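Local coordinates for ABC transporter substrate binding protein (Ribose) (Agrobacterium vitis, PDB 5DKV) that binds a sugar, captured here as alpha-D-tagatopyranose, and probably delivers it to an ABC transporter as the solute-binding component, at residues F28-I33 and I56-I61; Q97-L102 and T117-G122; I268-A273 and F304-K309. All coordinates share one frame; numbering follows the deposited sequence.

How the contacts relate
From the N terminus, contact 1 comes first: strand 29-33 runs on through helix 40-56, and strand 59-62, within I56-I61, returns beside it at one edge of the sheet. Contact 2 follows in series, closing a shorter loop in which the rest of helix 99-107 and strand 112-115 separate Q97-L102 from the turn at T117-G122; T117 itself touches the bound sugar. Contact 3 closes last, pairing strand 270-273 with the end of strand 299-307 after helix 276-291. None nests within or crosses another. Contacts 1 and 3 belong to the same mixed sheet, their centres about 32 Å apart, whereas contacts 2 and 3 lie on opposite sides of the chain's centre.

Contact 1: residues F28-I33 and I56-I61; sequences FRIALI and IGAQII
Four backbone hydrogen bonds zip F28-L32 to Q59-I61 as parallel strands, in the order Q59 N to F28 O, I30 N to Q59 O, I61 N to I30 O and L32 N to I61 O. The last is the shortest, L32 N to I61 O at 2.7 Å. I61 N reaches I30 O from 39° above the carbonyl plane, whereas I30 N meets Q59 O nearly head-on, at a C=O...N angle of 173°. A CA-H...O contact from A31 CA to I61 O, 3.1 Å, adds to the grip on that carbonyl.

On the face carrying R29, A31 and I61, the CD1 methyl of I61 sits over one face of the R29 guanidinium, offset toward its rim and 3.4 Å from NH2. A bend at chi3 (63°) folds the arginine chain back over that methyl. The guanidinium is positioned from outside the pair, NH1 and NH2 donating to the carbonyls of K84 and K83. On the other face I30 CD1 rests on A58 CB (4.0 Å), and L32 CB meets I60 CG2 at 4.1 Å.

The pair forms the first beta-alpha-beta unit of the chain, with helix 40-56 as its crossover; L32 and I60 pack against that helix, I30 and I60 against V284 of helix 276-291. G57, at positive phi, turns the chain out of the helix, and a water joins F28 N to I56 O beside it. Register therefore rests on main-chain bonds, while apolar contacts and an arginine held at both terminal nitrogens flank the edge strand.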
ATOM      1  N   PHE A  28     -18.488  -7.014 -18.886  1.00 15.42           N
ATOM      2  CA  PHE A  28     -17.682  -7.969 -18.147  1.00 14.68           C
ATOM      3  C   PHE A  28     -17.946  -7.919 -16.659  1.00 16.11           C
ATOM      4  O   PHE A  28     -18.410  -6.908 -16.135  1.00 16.91           O
ATOM      5  CB  PHE A  28     -16.210  -7.710 -18.435  1.00 14.11           C
ATOM      6  CG  PHE A  28     -15.806  -8.014 -19.859  1.00 15.06           C
ATOM      7  CD1 PHE A  28     -15.705  -9.313 -20.301  1.00 14.81           C
ATOM      8  CD2 PHE A  28     -15.503  -6.990 -20.740  1.00 15.72           C
ATOM      9  CE1 PHE A  28     -15.311  -9.593 -21.600  1.00 17.63           C
ATOM     10  CE2 PHE A  28     -15.128  -7.262 -22.039  1.00 19.28           C
ATOM     11  CZ  PHE A  28     -15.024  -8.568 -22.471  1.00 17.82           C
ATOM     12  N   ARG A  29     -17.646  -9.026 -15.996  1.00 13.76           N
ATOM     13  CA  ARG A  29     -17.637  -9.094 -14.540  1.00 13.22           C
ATOM     14  C   ARG A  29     -16.198  -9.258 -14.068  1.00 12.42           C
ATOM     15  O   ARG A  29     -15.567 -10.277 -14.314  1.00 13.18           O
ATOM     16  CB  ARG A  29     -18.519 -10.240 -14.055  1.00 15.34           C
ATOM     17  CG  ARG A  29     -19.983  -9.987 -14.368  1.00 21.90           C
ATOM     18  CD  ARG A  29     -20.801 -11.259 -14.369  1.00 24.11           C
ATOM     19  NE  ARG A  29     -20.829 -11.894 -13.054  1.00 27.88           N
ATOM     20  CZ  ARG A  29     -20.193 -13.026 -12.743  1.00 28.36           C
ATOM     21  NH1 ARG A  29     -19.459 -13.661 -13.650  1.00 23.83           N
ATOM     22  NH2 ARG A  29     -20.298 -13.524 -11.514  1.00 31.62           N
ATOM     23  N   ILE A  30     -15.677  -8.218 -13.428  1.00 11.98           N
ATOM     24  CA  ILE A  30     -14.280  -8.181 -13.008  1.00 11.30           C
ATOM     25  C   ILE A  30     -14.220  -8.177 -11.489  1.00 12.47           C
ATOM     26  O   ILE A  30     -14.825  -7.325 -10.838  1.00 12.57           O
ATOM     27  CB  ILE A  30     -13.563  -6.930 -13.580  1.00 11.86           C
ATOM     28  CG1 ILE A  30     -13.571  -6.968 -15.105  1.00 11.69           C
ATOM     29  CG2 ILE A  30     -12.115  -6.812 -13.031  1.00 12.03           C
ATOM     30  CD1 ILE A  30     -13.194  -5.639 -15.771  1.00 13.82           C
ATOM     31  N   ALA A  31     -13.525  -9.154 -10.918  1.00 10.52           N
ATOM     32  CA  ALA A  31     -13.438  -9.273  -9.469  1.00 11.41           C
ATOM     33  C   ALA A  31     -12.294  -8.439  -8.914  1.00  9.71           C
ATOM     34  O   ALA A  31     -11.268  -8.277  -9.573  1.00 10.05           O
ATOM     35  CB  ALA A  31     -13.252 -10.695  -9.084  1.00 10.60           C
ATOM     36  N   LEU A  32     -12.495  -7.896  -7.721  1.00  9.61           N
ATOM     37  CA  LEU A  32     -11.453  -7.172  -6.996  1.00  9.23           C
ATOM     38  C   LEU A  32     -11.401  -7.714  -5.584  1.00  9.94           C
ATOM     39  O   LEU A  32     -12.383  -7.659  -4.862  1.00  9.35           O
ATOM     40  CB  LEU A  32     -11.703  -5.659  -7.003  1.00  9.33           C
ATOM     41  CG  LEU A  32     -10.753  -4.835  -6.141  1.00  9.04           C
ATOM     42  CD1 LEU A  32      -9.266  -5.016  -6.526  1.00 11.43           C
ATOM     43  CD2 LEU A  32     -11.170  -3.346  -6.240  1.00 10.65           C
ATOM     44  N   ILE A  33     -10.244  -8.271  -5.232  1.00  8.79           N
ATOM     45  CA  ILE A  33      -9.988  -8.850  -3.933  1.00  8.70           C
ATOM     46  C   ILE A  33      -8.891  -8.020  -3.233  1.00 10.94           C
ATOM     47  O   ILE A  33      -7.724  -8.093  -3.587  1.00 10.58           O
ATOM     48  CB  ILE A  33      -9.554 -10.331  -4.052  1.00  8.62           C
ATOM     49  CG1 ILE A  33     -10.640 -11.155  -4.751  1.00  9.70           C
ATOM     50  CG2 ILE A  33      -9.266 -10.889  -2.633  1.00  9.84           C
ATOM     51  CD1 ILE A  33     -10.264 -12.598  -5.067  1.00 10.93           C
ATOM     52  N   ILE A  56     -16.302   1.585 -18.920  1.00 12.90           N
ATOM     53  CA  ILE A  56     -16.241   0.593 -19.998  1.00 13.48           C
ATOM     54  C   ILE A  56     -17.318  -0.480 -19.875  1.00 14.76           C
ATOM     55  O   ILE A  56     -17.303  -1.463 -20.620  1.00 19.80           O
ATOM     56  CB  ILE A  56     -14.811  -0.063 -20.117  1.00 13.37           C
ATOM     57  CG1 ILE A  56     -14.180  -0.473 -18.779  1.00 18.23           C
ATOM     58  CG2 ILE A  56     -13.857   0.909 -20.799  1.00 13.53           C
ATOM     59  CD1 ILE A  56     -14.892  -1.543 -18.034  1.00 17.45           C
ATOM     60  N   GLY A  57     -18.285  -0.263 -18.985  1.00 13.53           N
ATOM     61  CA  GLY A  57     -19.500  -1.059 -18.956  1.00 14.63           C
ATOM     62  C   GLY A  57     -19.466  -2.348 -18.150  1.00 19.85           C
ATOM     63  O   GLY A  57     -20.322  -3.217 -18.349  1.00 16.89           O
ATOM     64  N   ALA A  58     -18.506  -2.456 -17.226  1.00 15.17           N
ATOM     65  CA  ALA A  58     -18.315  -3.668 -16.456  1.00 13.68           C
ATOM     66  C   ALA A  58     -18.957  -3.571 -15.073  1.00 11.84           C
ATOM     67  O   ALA A  58     -19.350  -2.495 -14.634  1.00 14.21           O
ATOM     68  CB  ALA A  58     -16.830  -3.971 -16.319  1.00 11.93           C
ATOM     69  N   GLN A  59     -19.107  -4.722 -14.437  1.00 13.33           N
ATOM     70  CA  GLN A  59     -19.520  -4.790 -13.037  1.00 14.61           C
ATOM     71  C   GLN A  59     -18.356  -5.290 -12.212  1.00 16.65           C
ATOM     72  O   GLN A  59     -17.628  -6.194 -12.645  1.00 13.78           O
ATOM     73  CB  GLN A  59     -20.707  -5.717 -12.826  1.00 16.21           C
ATOM     74  CG  GLN A  59     -21.152  -5.798 -11.324  1.00 34.56           C
ATOM     75  CD  GLN A  59     -22.305  -6.769 -11.033  1.00 42.66           C
ATOM     76  OE1 GLN A  59     -22.434  -7.822 -11.667  1.00 37.80           O
ATOM     77  NE2 GLN A  59     -23.137  -6.419 -10.043  1.00 36.65           N
ATOM     78  N   ILE A  60     -18.181  -4.698 -11.035  1.00 11.52           N
ATOM     79  CA  ILE A  60     -17.148  -5.163 -10.108  1.00  9.06           C
ATOM     80  C   ILE A  60     -17.744  -6.142  -9.127  1.00 10.50           C
ATOM     81  O   ILE A  60     -18.794  -5.873  -8.494  1.00 10.84           O
ATOM     82  CB  ILE A  60     -16.491  -4.001  -9.333  1.00  8.88           C
ATOM     83  CG1 ILE A  60     -15.824  -3.015 -10.285  1.00  9.56           C
ATOM     84  CG2 ILE A  60     -15.453  -4.535  -8.299  1.00  9.42           C
ATOM     85  CD1 ILE A  60     -14.720  -3.586 -11.109  1.00 10.83           C
ATOM     86  N   ILE A  61     -17.076  -7.290  -9.001  1.00 10.74           N
ATOM     87  CA  ILE A  61     -17.356  -8.244  -7.935  1.00 12.71           C
ATOM     88  C   ILE A  61     -16.297  -8.012  -6.862  1.00 13.14           C
ATOM     89  O   ILE A  61     -15.132  -8.322  -7.081  1.00 14.44           O
ATOM     90  CB  ILE A  61     -17.298  -9.706  -8.432  1.00 12.73           C
ATOM     91  CG1 ILE A  61     -18.283  -9.907  -9.576  1.00 16.97           C
ATOM     92  CG2 ILE A  61     -17.576 -10.675  -7.272  1.00 18.08           C
ATOM     93  CD1 ILE A  61     -18.156 -11.233 -10.265  1.00 20.29           C
TER
HETATM   94  O   HOH W   1     -17.297  -4.374 -19.830  1.00 16.46           O

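Contact 2: residues Q97-L102 and T117-G122; sequences QLVQPL and TFIGTG
I119 meets L98, V99 and L102 with its branched side chain, and the contact is entirely apolar. Its CG2 methyl does most of the work, lying 3.8 Å from L98 CB and 4.2 Å from L102 CD1, while CB lies 4.0 Å from V99 CG2. The first torsion explains the division: CG1 takes the crowded position between the backbone N and the carbonyl carbon (chi1 58°), which leaves CG2 anti to the carbonyl carbon and turned toward L98 and L102. V99 presents CG2 with CG1 anti to the backbone N at chi1 173°, and the two branched side chains cross obliquely.

I119-G122 form a type II' beta turn with G120 at its second position, closed by a hydrogen bond from G122 N to I119 O (3.0 Å). It lies in the loop after strand 112-115, and the contact sets it against the N-terminal end of helix 99-107 and the residue leading into it. The branch of L98 leads away from I119 toward P70 and Q73 of helix 70-81. L102 reaches L77 of that same helix, and P92 touches both L98 and I119. Two residues before I119, T117 contacts the bound tagatose, and its OG1 donates a hydrogen bond to P92 O.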
ATOM      1  N   GLN A  97       2.380 -17.887  -0.688  1.00 17.73           N
ATOM      2  CA  GLN A  97       1.235 -18.706  -0.314  1.00 19.73           C
ATOM      3  C   GLN A  97       0.023 -18.450  -1.221  1.00 12.57           C
ATOM      4  O   GLN A  97      -0.901 -19.244  -1.238  1.00 18.40           O
ATOM      5  CB  GLN A  97       0.841 -18.464   1.141  1.00 18.92           C
ATOM      6  CG  GLN A  97       1.861 -18.941   2.183  1.00 27.03           C
ATOM      7  CD  GLN A  97       2.441 -20.309   1.877  1.00 43.02           C
ATOM      8  OE1 GLN A  97       1.712 -21.257   1.582  1.00 53.05           O
ATOM      9  NE2 GLN A  97       3.763 -20.417   1.934  1.00 47.21           N
ATOM     10  N   LEU A  98       0.037 -17.359  -1.974  1.00 14.03           N
ATOM     11  CA  LEU A  98      -1.052 -17.085  -2.930  1.00 12.97           C
ATOM     12  C   LEU A  98      -0.764 -17.645  -4.318  1.00 13.04           C
ATOM     13  O   LEU A  98      -1.629 -17.625  -5.187  1.00 15.79           O
ATOM     14  CB  LEU A  98      -1.317 -15.574  -3.018  1.00 12.67           C
ATOM     15  CG  LEU A  98      -2.450 -15.051  -2.098  1.00 10.84           C
ATOM     16  CD1 LEU A  98      -3.837 -15.471  -2.616  1.00 14.25           C
ATOM     17  CD2 LEU A  98      -2.240 -15.480  -0.665  1.00 10.38           C
ATOM     18  N   VAL A  99       0.428 -18.195  -4.519  1.00 13.87           N
ATOM     19  CA  VAL A  99       0.794 -18.682  -5.848  1.00 12.52           C
ATOM     20  C   VAL A  99      -0.087 -19.848  -6.284  1.00 14.58           C
ATOM     21  O   VAL A  99      -0.733 -19.753  -7.330  1.00 15.63           O
ATOM     22  CB  VAL A  99       2.273 -19.092  -5.902  1.00 16.30           C
ATOM     23  CG1 VAL A  99       2.626 -19.765  -7.250  1.00 18.80           C
ATOM     24  CG2 VAL A  99       3.122 -17.875  -5.663  1.00 14.38           C
ATOM     25  N   GLN A 100      -0.125 -20.940  -5.518  1.00 17.15           N
ATOM     26  CA  GLN A 100      -0.898 -22.097  -5.971  1.00 15.36           C
ATOM     27  C   GLN A 100      -2.424 -21.836  -6.002  1.00 17.41           C
ATOM     28  O   GLN A 100      -3.113 -22.288  -6.931  1.00 17.48           O
ATOM     29  CB  GLN A 100      -0.585 -23.334  -5.120  1.00 23.94           C
ATOM     30  CG  GLN A 100       0.794 -23.930  -5.409  1.00 29.92           C
ATOM     31  CD  GLN A 100       0.995 -24.286  -6.882  1.00 36.55           C
ATOM     32  OE1 GLN A 100       0.091 -24.804  -7.539  1.00 38.60           O
ATOM     33  NE2 GLN A 100       2.177 -23.992  -7.406  1.00 40.03           N
ATOM     34  N   PRO A 101      -2.963 -21.108  -5.009  1.00 18.13           N
ATOM     35  CA  PRO A 101      -4.384 -20.768  -5.084  1.00 18.66           C
ATOM     36  C   PRO A 101      -4.737 -19.956  -6.322  1.00 13.74           C
ATOM     37  O   PRO A 101      -5.776 -20.223  -6.926  1.00 17.67           O
ATOM     38  CB  PRO A 101      -4.608 -19.963  -3.797  1.00 19.54           C
ATOM     39  CG  PRO A 101      -3.626 -20.531  -2.852  1.00 17.13           C
ATOM     40  CD  PRO A 101      -2.398 -20.758  -3.696  1.00 17.40           C
ATOM     41  N   LEU A 102      -3.898 -18.998  -6.710  1.00 14.44           N
ATOM     42  CA  LEU A 102      -4.158 -18.233  -7.934  1.00 13.14           C
ATOM     43  C   LEU A 102      -3.901 -19.063  -9.187  1.00 14.61           C
ATOM     44  O   LEU A 102      -4.571 -18.878 -10.198  1.00 15.97           O
ATOM     45  CB  LEU A 102      -3.322 -16.946  -7.967  1.00 14.08           C
ATOM     46  CG  LEU A 102      -3.862 -15.854  -7.040  1.00 11.10           C
ATOM     47  CD1 LEU A 102      -2.875 -14.709  -6.929  1.00 12.34           C
ATOM     48  CD2 LEU A 102      -5.223 -15.351  -7.539  1.00 11.03           C
ATOM     49  N   THR A 117       0.334  -5.392  -4.261  1.00 10.08           N
ATOM     50  CA  THR A 117       1.290  -6.434  -3.921  1.00  9.61           C
ATOM     51  C   THR A 117       1.439  -7.434  -5.068  1.00 11.62           C
ATOM     52  O   THR A 117       0.646  -7.417  -6.010  1.00  8.53           O
ATOM     53  CB  THR A 117       0.836  -7.185  -2.684  1.00 11.31           C
ATOM     54  OG1 THR A 117      -0.502  -7.651  -2.912  1.00  8.46           O
ATOM     55  CG2 THR A 117       0.873  -6.268  -1.473  1.00 11.43           C
ATOM     56  N   PHE A 118       2.444  -8.306  -4.973  1.00 11.68           N
ATOM     57  CA  PHE A 118       2.706  -9.279  -6.021  1.00  9.16           C
ATOM     58  C   PHE A 118       2.901 -10.686  -5.488  1.00 12.12           C
ATOM     59  O   PHE A 118       3.038 -10.897  -4.281  1.00 14.72           O
ATOM     60  CB  PHE A 118       3.929  -8.857  -6.862  1.00  9.91           C
ATOM     61  CG  PHE A 118       5.255  -8.745  -6.099  1.00 10.46           C
ATOM     62  CD1 PHE A 118       5.969  -9.870  -5.746  1.00 13.65           C
ATOM     63  CD2 PHE A 118       5.822  -7.500  -5.855  1.00 15.22           C
ATOM     64  CE1 PHE A 118       7.198  -9.767  -5.086  1.00 14.48           C
ATOM     65  CE2 PHE A 118       7.068  -7.389  -5.223  1.00 13.51           C
ATOM     66  CZ  PHE A 118       7.738  -8.537  -4.835  1.00 14.86           C
ATOM     67  N   ILE A 119       2.806 -11.652  -6.395  1.00 13.45           N
ATOM     68  CA  ILE A 119       3.288 -13.011  -6.142  1.00 14.16           C
ATOM     69  C   ILE A 119       4.560 -13.263  -6.952  1.00 15.90           C
ATOM     70  O   ILE A 119       4.885 -12.517  -7.875  1.00 14.66           O
ATOM     71  CB  ILE A 119       2.233 -14.094  -6.473  1.00 12.36           C
ATOM     72  CG1 ILE A 119       1.788 -14.012  -7.931  1.00 10.67           C
ATOM     73  CG2 ILE A 119       1.049 -13.954  -5.521  1.00 12.34           C
ATOM     74  CD1 ILE A 119       1.083 -15.239  -8.412  1.00 11.23           C
ATOM     75  N   GLY A 120       5.295 -14.300  -6.576  1.00 16.16           N
ATOM     76  CA  GLY A 120       6.603 -14.539  -7.171  1.00 13.63           C
ATOM     77  C   GLY A 120       7.521 -13.373  -6.891  1.00 14.00           C
ATOM     78  O   GLY A 120       7.746 -13.011  -5.737  1.00 18.14           O
ATOM     79  N   THR A 121       8.069 -12.815  -7.969  1.00 18.37           N
ATOM     80  CA  THR A 121       8.922 -11.625  -7.932  1.00 17.05           C
ATOM     81  C   THR A 121       8.175 -10.367  -8.355  1.00 16.32           C
ATOM     82  O   THR A 121       8.688  -9.240  -8.260  1.00 16.67           O
ATOM     83  CB  THR A 121      10.123 -11.792  -8.874  1.00 22.18           C
ATOM     84  OG1 THR A 121       9.651 -11.890 -10.220  1.00 20.19           O
ATOM     85  CG2 THR A 121      10.929 -13.051  -8.539  1.00 25.86           C
ATOM     86  N   GLY A 122       6.973 -10.557  -8.875  1.00 14.98           N
ATOM     87  CA  GLY A 122       6.231  -9.460  -9.457  1.00 14.31           C
ATOM     88  C   GLY A 122       6.628  -9.189 -10.905  1.00 13.93           C
ATOM     89  O   GLY A 122       6.101  -8.267 -11.520  1.00 12.70           O
TER

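Contact 3: residues I268-A273 and F304-K309; sequences IDFAIA and FTVINK
A271 with I307 and A273 with T305 are hydrogen-bonded pairs of two antiparallel strands, whose segment directions lie 159° apart, with I272 facing V306 as the non-hydrogen-bonded pair between them and the four bonds ranging from I307 N to A271 O, the straightest (2.9 Å, 171° at the hydrogen), to A273 N to T305 O, the most bent, at 145°.

On the face of I272 and V306, those two side chains lie side by side and point the same way, with I272 CD1 4.0 Å from V306 CG1. The CG1 branch of V306 also reaches F270 CD1 at 3.9 Å. At the other end I272 CG2 approaches the F304 ring obliquely, 3.9 Å from CD1, and A273 O lies at the edge of that ring, in its plane. I148 of helix 142-156 covers I272 and F304. On the opposite face, that of A271, A273, T305 and I307, A273 CB meets I307 CD1 at 4.0 Å, and I307 packs on L263 of helix 259-264.

Strand 299-307 is the antiparallel member of the mixed sheet, between 137-140 and 270-273, and the F304 side chain is about 8 Å from the bound tagatopyranose. Beyond the paired residues, a water accepts from K309 N and donates to D269 O, while N308 OD1 receives S310 N. Strand 299-307 is thus joined to strand 270-273 by paired main-chain amides and carbonyls, with apolar side chains on both faces and a water bridging the strand ends.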
ATOM      1  N   ILE A 268       2.400  15.009  12.747  1.00 13.75           N
ATOM      2  CA  ILE A 268       3.134  14.385  11.644  1.00 11.45           C
ATOM      3  C   ILE A 268       3.614  15.502  10.743  1.00 13.34           C
ATOM      4  O   ILE A 268       2.944  16.540  10.636  1.00 15.34           O
ATOM      5  CB  ILE A 268       2.294  13.342  10.857  1.00 15.06           C
ATOM      6  CG1 ILE A 268       1.188  13.994  10.043  1.00 19.10           C
ATOM      7  CG2 ILE A 268       1.680  12.329  11.826  1.00 13.55           C
ATOM      8  CD1 ILE A 268       0.500  13.017   9.086  1.00 23.34           C
ATOM      9  N   ASP A 269       4.796  15.313  10.147  1.00 13.78           N
ATOM     10  CA  ASP A 269       5.392  16.307   9.268  1.00 13.31           C
ATOM     11  C   ASP A 269       5.058  16.067   7.793  1.00  9.30           C
ATOM     12  O   ASP A 269       4.877  17.029   7.045  1.00 11.89           O
ATOM     13  CB  ASP A 269       6.909  16.336   9.445  1.00 17.17           C
ATOM     14  CG  ASP A 269       7.348  17.285  10.554  1.00 23.23           C
ATOM     15  OD1 ASP A 269       6.579  17.472  11.519  1.00 25.71           O
ATOM     16  OD2 ASP A 269       8.455  17.854  10.448  1.00 23.46           O
ATOM     17  N   PHE A 270       5.002  14.796   7.378  1.00 12.32           N
ATOM     18  CA  PHE A 270       4.683  14.440   6.006  1.00 10.93           C
ATOM     19  C   PHE A 270       3.840  13.185   5.969  1.00  9.52           C
ATOM     20  O   PHE A 270       4.079  12.251   6.730  1.00 12.83           O
ATOM     21  CB  PHE A 270       5.950  14.205   5.166  1.00 12.13           C
ATOM     22  CG  PHE A 270       6.859  15.389   5.093  1.00 12.72           C
ATOM     23  CD1 PHE A 270       6.623  16.381   4.171  1.00 16.24           C
ATOM     24  CD2 PHE A 270       7.956  15.498   5.936  1.00 16.02           C
ATOM     25  CE1 PHE A 270       7.428  17.465   4.081  1.00 16.23           C
ATOM     26  CE2 PHE A 270       8.780  16.600   5.871  1.00 16.42           C
ATOM     27  CZ  PHE A 270       8.531  17.586   4.935  1.00 23.53           C
ATOM     28  N   ALA A 271       2.878  13.173   5.066  1.00  8.82           N
ATOM     29  CA  ALA A 271       2.168  11.958   4.708  1.00 13.22           C
ATOM     30  C   ALA A 271       2.483  11.651   3.261  1.00 13.31           C
ATOM     31  O   ALA A 271       2.348  12.510   2.396  1.00 12.69           O
ATOM     32  CB  ALA A 271       0.668  12.115   4.925  1.00 11.29           C
ATOM     33  N   ILE A 272       2.937  10.431   3.004  1.00  9.21           N
ATOM     34  CA  ILE A 272       3.242   9.991   1.646  1.00  9.73           C
ATOM     35  C   ILE A 272       2.026   9.238   1.068  1.00 10.41           C
ATOM     36  O   ILE A 272       1.839   8.057   1.318  1.00 11.44           O
ATOM     37  CB  ILE A 272       4.506   9.090   1.589  1.00 11.93           C
ATOM     38  CG1 ILE A 272       5.685   9.676   2.389  1.00 19.20           C
ATOM     39  CG2 ILE A 272       4.891   8.846   0.127  1.00 11.29           C
ATOM     40  CD1 ILE A 272       6.024  11.084   2.041  1.00 22.40           C
ATOM     41  N   ALA A 273       1.169   9.958   0.342  1.00 11.84           N
ATOM     42  CA  ALA A 273      -0.038   9.386  -0.273  1.00  8.80           C
ATOM     43  C   ALA A 273       0.338   8.538  -1.482  1.00  6.83           C
ATOM     44  O   ALA A 273       1.020   8.991  -2.381  1.00  9.15           O
ATOM     45  CB  ALA A 273      -1.031  10.502  -0.687  1.00  8.14           C
ATOM     46  N   PHE A 304       3.281   9.104  -6.207  1.00 11.13           N
ATOM     47  CA  PHE A 304       3.054   9.564  -4.849  1.00 10.17           C
ATOM     48  C   PHE A 304       2.683  11.037  -4.858  1.00 13.88           C
ATOM     49  O   PHE A 304       3.055  11.795  -5.763  1.00 15.92           O
ATOM     50  CB  PHE A 304       4.293   9.379  -3.977  1.00 10.65           C
ATOM     51  CG  PHE A 304       4.787   7.989  -3.926  1.00 11.15           C
ATOM     52  CD1 PHE A 304       4.085   7.038  -3.223  1.00 11.78           C
ATOM     53  CD2 PHE A 304       5.950   7.630  -4.561  1.00 12.71           C
ATOM     54  CE1 PHE A 304       4.532   5.744  -3.160  1.00 10.54           C
ATOM     55  CE2 PHE A 304       6.403   6.361  -4.497  1.00 11.47           C
ATOM     56  CZ  PHE A 304       5.694   5.405  -3.804  1.00 10.52           C
ATOM     57  N   THR A 305       1.931  11.422  -3.838  1.00 10.43           N
ATOM     58  CA  THR A 305       1.676  12.817  -3.518  1.00 11.78           C
ATOM     59  C   THR A 305       2.163  13.039  -2.095  1.00 12.26           C
ATOM     60  O   THR A 305       1.643  12.424  -1.164  1.00 12.68           O
ATOM     61  CB  THR A 305       0.188  13.166  -3.642  1.00 15.87           C
ATOM     62  OG1 THR A 305      -0.246  12.982  -4.997  1.00 15.42           O
ATOM     63  CG2 THR A 305      -0.083  14.612  -3.237  1.00 18.79           C
ATOM     64  N   VAL A 306       3.162  13.901  -1.935  1.00 13.18           N
ATOM     65  CA  VAL A 306       3.697  14.224  -0.609  1.00 13.20           C
ATOM     66  C   VAL A 306       2.881  15.376  -0.019  1.00 17.08           C
ATOM     67  O   VAL A 306       2.814  16.457  -0.591  1.00 20.17           O
ATOM     68  CB  VAL A 306       5.179  14.570  -0.685  1.00 17.46           C
ATOM     69  CG1 VAL A 306       5.741  14.838   0.717  1.00 19.76           C
ATOM     70  CG2 VAL A 306       5.954  13.405  -1.359  1.00 21.51           C
ATOM     71  N   ILE A 307       2.228  15.103   1.109  1.00 11.04           N
ATOM     72  CA  ILE A 307       1.321  16.039   1.753  1.00 11.78           C
ATOM     73  C   ILE A 307       1.989  16.590   3.008  1.00 14.22           C
ATOM     74  O   ILE A 307       2.531  15.838   3.830  1.00 12.85           O
ATOM     75  CB  ILE A 307      -0.053  15.376   2.113  1.00 14.26           C
ATOM     76  CG1 ILE A 307      -0.637  14.664   0.893  1.00 13.62           C
ATOM     77  CG2 ILE A 307      -1.043  16.447   2.633  1.00 11.87           C
ATOM     78  CD1 ILE A 307      -1.961  13.922   1.168  1.00 16.71           C
ATOM     79  N   ASN A 308       1.986  17.913   3.137  1.00 16.17           N
ATOM     80  CA  ASN A 308       2.538  18.568   4.313  1.00 14.00           C
ATOM     81  C   ASN A 308       1.517  19.541   4.902  1.00 15.57           C
ATOM     82  O   ASN A 308       0.407  19.658   4.391  1.00 14.46           O
ATOM     83  CB  ASN A 308       3.838  19.302   3.952  1.00 17.34           C
ATOM     84  CG  ASN A 308       3.637  20.348   2.861  1.00 16.53           C
ATOM     85  OD1 ASN A 308       2.849  21.269   3.024  1.00 18.67           O
ATOM     86  ND2 ASN A 308       4.377  20.230   1.770  1.00 18.80           N
ATOM     87  N   LYS A 309       1.900  20.247   5.958  1.00 14.23           N
ATOM     88  CA  LYS A 309       1.027  21.181   6.655  1.00 17.05           C
ATOM     89  C   LYS A 309       0.467  22.271   5.747  1.00 15.29           C
ATOM     90  O   LYS A 309      -0.651  22.728   5.939  1.00 18.31           O
ATOM     91  CB  LYS A 309       1.806  21.841   7.805  1.00 26.85           C
ATOM     92  CG  LYS A 309       0.978  22.514   8.863  1.00 35.74           C
ATOM     93  CD  LYS A 309       1.904  23.212   9.872  1.00 30.21           C
ATOM     94  CE  LYS A 309       1.219  23.518  11.202  1.00 45.54           C
ATOM     95  NZ  LYS A 309      -0.121  24.169  11.060  1.00 49.99           N
TER
HETATM   96  O   HOH W   2       4.149  19.519   7.605  1.00 19.20           O